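Local coordinates for ABC transporter, solute-binding protein (Staphylococcus aureus, PDB 6LKK) that binds glucose 6-phosphate as the extracellular solute-binding sensor of a two-component signalling system, at residues T137-Q142 against S168-V173. Numbering follows the deposited sequence.
Sequences TTTGYQ and SKTSKV. With G6P (6-O-phosphono-alpha-D-glucopyranose), chain B.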
loop_
_atom_site.group_PDB
_atom_site.type_symbol
_atom_site.label_atom_id
_atom_site.label_comp_id
_atom_site.label_asym_id
_atom_site.label_seq_id
_atom_site.Cartn_x
_atom_site.Cartn_y
_atom_site.Cartn_z
ATOM N N THR A 137 0.776 6.043 -8.236
ATOM C CA THR A 137 0.846 4.917 -7.316
ATOM C C THR A 137 0.815 5.396 -5.871
ATOM O O THR A 137 1.294 6.488 -5.549
ATOM C CB THR A 137 2.121 4.084 -7.537
ATOM O OG1 THR A 137 3.275 4.858 -7.185
ATOM C CG2 THR A 137 2.235 3.628 -8.985
ATOM N N THR A 138 0.245 4.560 -4.999
ATOM C CA THR A 138 0.356 4.808 -3.567
ATOM C C THR A 138 1.805 4.707 -3.113
ATOM O O THR A 138 2.286 5.545 -2.342
ATOM C CB THR A 138 -0.505 3.812 -2.786
ATOM O OG1 THR A 138 -1.891 4.104 -2.982
ATOM C CG2 THR A 138 -0.195 3.864 -1.282
ATOM N N THR A 139 2.514 3.682 -3.584
ATOM C CA THR A 139 3.839 3.383 -3.050
ATOM C C THR A 139 4.831 4.489 -3.381
ATOM O O THR A 139 5.561 4.958 -2.503
ATOM C CB THR A 139 4.318 2.036 -3.589
ATOM O OG1 THR A 139 3.362 1.027 -3.246
ATOM C CG2 THR A 139 5.665 1.665 -2.992
ATOM N N GLY A 140 4.881 4.914 -4.645
ATOM C CA GLY A 140 5.774 6.003 -5.006
ATOM C C GLY A 140 5.443 7.287 -4.270
ATOM O O GLY A 140 6.332 7.969 -3.754
ATOM N N TYR A 141 4.154 7.628 -4.202
ATOM C CA TYR A 141 3.732 8.827 -3.488
ATOM C C TYR A 141 4.153 8.774 -2.024
ATOM O O TYR A 141 4.722 9.733 -1.493
ATOM C CB TYR A 141 2.217 8.989 -3.611
ATOM C CG TYR A 141 1.660 10.161 -2.840
ATOM C CD1 TYR A 141 1.671 11.439 -3.379
ATOM C CD2 TYR A 141 1.112 9.987 -1.577
ATOM C CE1 TYR A 141 1.158 12.513 -2.677
ATOM C CE2 TYR A 141 0.597 11.055 -0.868
ATOM C CZ TYR A 141 0.624 12.315 -1.421
ATOM O OH TYR A 141 0.111 13.377 -0.715
ATOM N N GLN A 142 3.884 7.652 -1.352
ATOM C CA GLN A 142 4.185 7.556 0.073
ATOM C C GLN A 142 5.685 7.645 0.330
ATOM O O GLN A 142 6.117 8.260 1.313
ATOM C CB GLN A 142 3.611 6.257 0.640
ATOM C CG GLN A 142 2.089 6.249 0.737
ATOM C CD GLN A 142 1.556 7.236 1.760
ATOM O OE1 GLN A 142 1.296 8.394 1.441
ATOM N NE2 GLN A 142 1.389 6.781 2.997
ATOM N N SER A 168 6.807 2.754 -14.084
ATOM C CA SER A 168 5.373 3.021 -14.096
ATOM C C SER A 168 4.655 2.290 -12.965
ATOM O O SER A 168 3.742 2.847 -12.345
ATOM C CB SER A 168 4.780 2.619 -15.447
ATOM O OG SER A 168 3.376 2.806 -15.458
ATOM N N LYS A 169 5.056 1.053 -12.677
ATOM C CA LYS A 169 4.292 0.155 -11.821
ATOM C C LYS A 169 5.086 -0.198 -10.572
ATOM O O LYS A 169 6.264 -0.560 -10.657
ATOM C CB LYS A 169 3.916 -1.123 -12.574
ATOM C CG LYS A 169 3.066 -0.886 -13.819
ATOM C CD LYS A 169 1.682 -0.341 -13.488
ATOM C CE LYS A 169 0.886 -1.317 -12.639
ATOM N NZ LYS A 169 -0.551 -1.357 -13.022
ATOM N N THR A 170 4.422 -0.110 -9.418
ATOM C CA THR A 170 5.054 -0.460 -8.152
ATOM C C THR A 170 5.612 -1.877 -8.174
ATOM O O THR A 170 6.729 -2.119 -7.703
ATOM C CB THR A 170 4.046 -0.298 -7.014
ATOM O OG1 THR A 170 3.671 1.080 -6.908
ATOM C CG2 THR A 170 4.636 -0.757 -5.688
ATOM N N SER A 171 4.854 -2.831 -8.713
ATOM C CA SER A 171 5.304 -4.217 -8.671
ATOM C C SER A 171 6.466 -4.477 -9.620
ATOM O O SER A 171 7.181 -5.467 -9.439
ATOM C CB SER A 171 4.146 -5.164 -8.981
ATOM O OG SER A 171 3.295 -5.293 -7.854
ATOM N N LYS A 172 6.682 -3.613 -10.615
ATOM C CA LYS A 172 7.878 -3.750 -11.438
ATOM C C LYS A 172 9.137 -3.460 -10.631
ATOM O O LYS A 172 10.211 -3.982 -10.953
ATOM C CB LYS A 172 7.801 -2.822 -12.651
ATOM C CG LYS A 172 8.857 -3.096 -13.719
ATOM C CD LYS A 172 8.620 -4.435 -14.401
ATOM C CE LYS A 172 9.573 -4.656 -15.563
ATOM N NZ LYS A 172 9.370 -5.993 -16.188
ATOM N N VAL A 173 9.025 -2.648 -9.576
ATOM C CA VAL A 173 10.189 -2.334 -8.751
ATOM C C VAL A 173 10.723 -3.596 -8.084
ATOM O O VAL A 173 11.905 -3.932 -8.215
ATOM C CB VAL A 173 9.839 -1.253 -7.712
ATOM C CG1 VAL A 173 11.029 -0.987 -6.799
ATOM C CG2 VAL A 173 9.405 0.037 -8.403
HETATM C C1 G6P B . 0.672 0.651 -1.391
HETATM C C2 G6P B . -0.475 0.183 -0.462
HETATM C C3 G6P B . -1.159 -1.059 -0.899
HETATM C C4 G6P B . -1.267 -1.119 -2.357
HETATM C C5 G6P B . 0.128 -1.270 -2.954
HETATM C C6 G6P B . 0.072 -1.185 -4.446
HETATM O O1 G6P B . 1.831 0.876 -0.645
HETATM O O2 G6P B . 0.024 -0.019 0.871
HETATM O O3 G6P B . -2.532 -1.076 -0.311
HETATM O O4 G6P B . -2.061 -2.264 -2.757
HETATM O O5 G6P B . 1.067 -0.229 -2.494
HETATM O O6 G6P B . -0.497 0.053 -4.809
HETATM P P G6P B . 0.284 1.031 -5.944
HETATM O O1P G6P B . -0.614 2.223 -6.225
HETATM O O2P G6P B . 0.527 0.239 -7.244
HETATM O O3P G6P B . 1.578 1.499 -5.386
#
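Thr-170 lays its methyl CG2 across the side chain of Thr-139, 3.3 Å from Thr-139 OG1 and close to CB, while its hydroxyl faces the flank of Thr-137, whose CB lies 3.4 Å from Thr-170 OG1. No hydrogen bond joins the two segments directly; what ties them is the phosphate of glucose 6-phosphate. Its oxygen O3P takes three bonds: from Thr-170 OG1 at 2.6 Å, from Thr-139 OG1 at 2.8 Å and from the backbone N of Thr-139, with an N-H...O angle of 162°. Thr-138 N serves a second oxygen, O1P, at 2.8 Å. Binding by backbone N-H groups in the first turn of a helix, as here, is a classic way to hold phosphate, and the dipole of helix 138-151 probably adds to the attraction. Threonine suits positions 139 and 170, since one branch grips the anion and the other packs. In both, the hydroxyl sits anti to the carbonyl carbon, which turns the OG1 atoms onto O3P and leaves Thr-139 CG2 and Thr-170 CG2, 3.8 Å apart, to meet each other. Helix 138-151 and Thr-170 line the ligand cleft of a periplasmic-binding-protein fold, where Thr-36, Gly-58, Asn-214 and Asp-216 supply further bonds to the ligand. Thr-137 is the N-cap, a place that suits threonine because its hydroxyl can accept the N-H of Gly-140; OG1 also bonds Asn-133 O. The same torsion (chi1 67°) places CG2 beside the backbone N, near Ser-168 O and Thr-170 OG1. Ser-132 OG, hydrogen-bonded to Thr-170 OG1, acts as a second-shell partner that helps to fix that hydroxyl. Beyond the phosphate, Thr-139 OG1 accepts from the sugar hydroxyl O1 at 3.0 Å, and Thr-138 CG2 touches C1 of the ring.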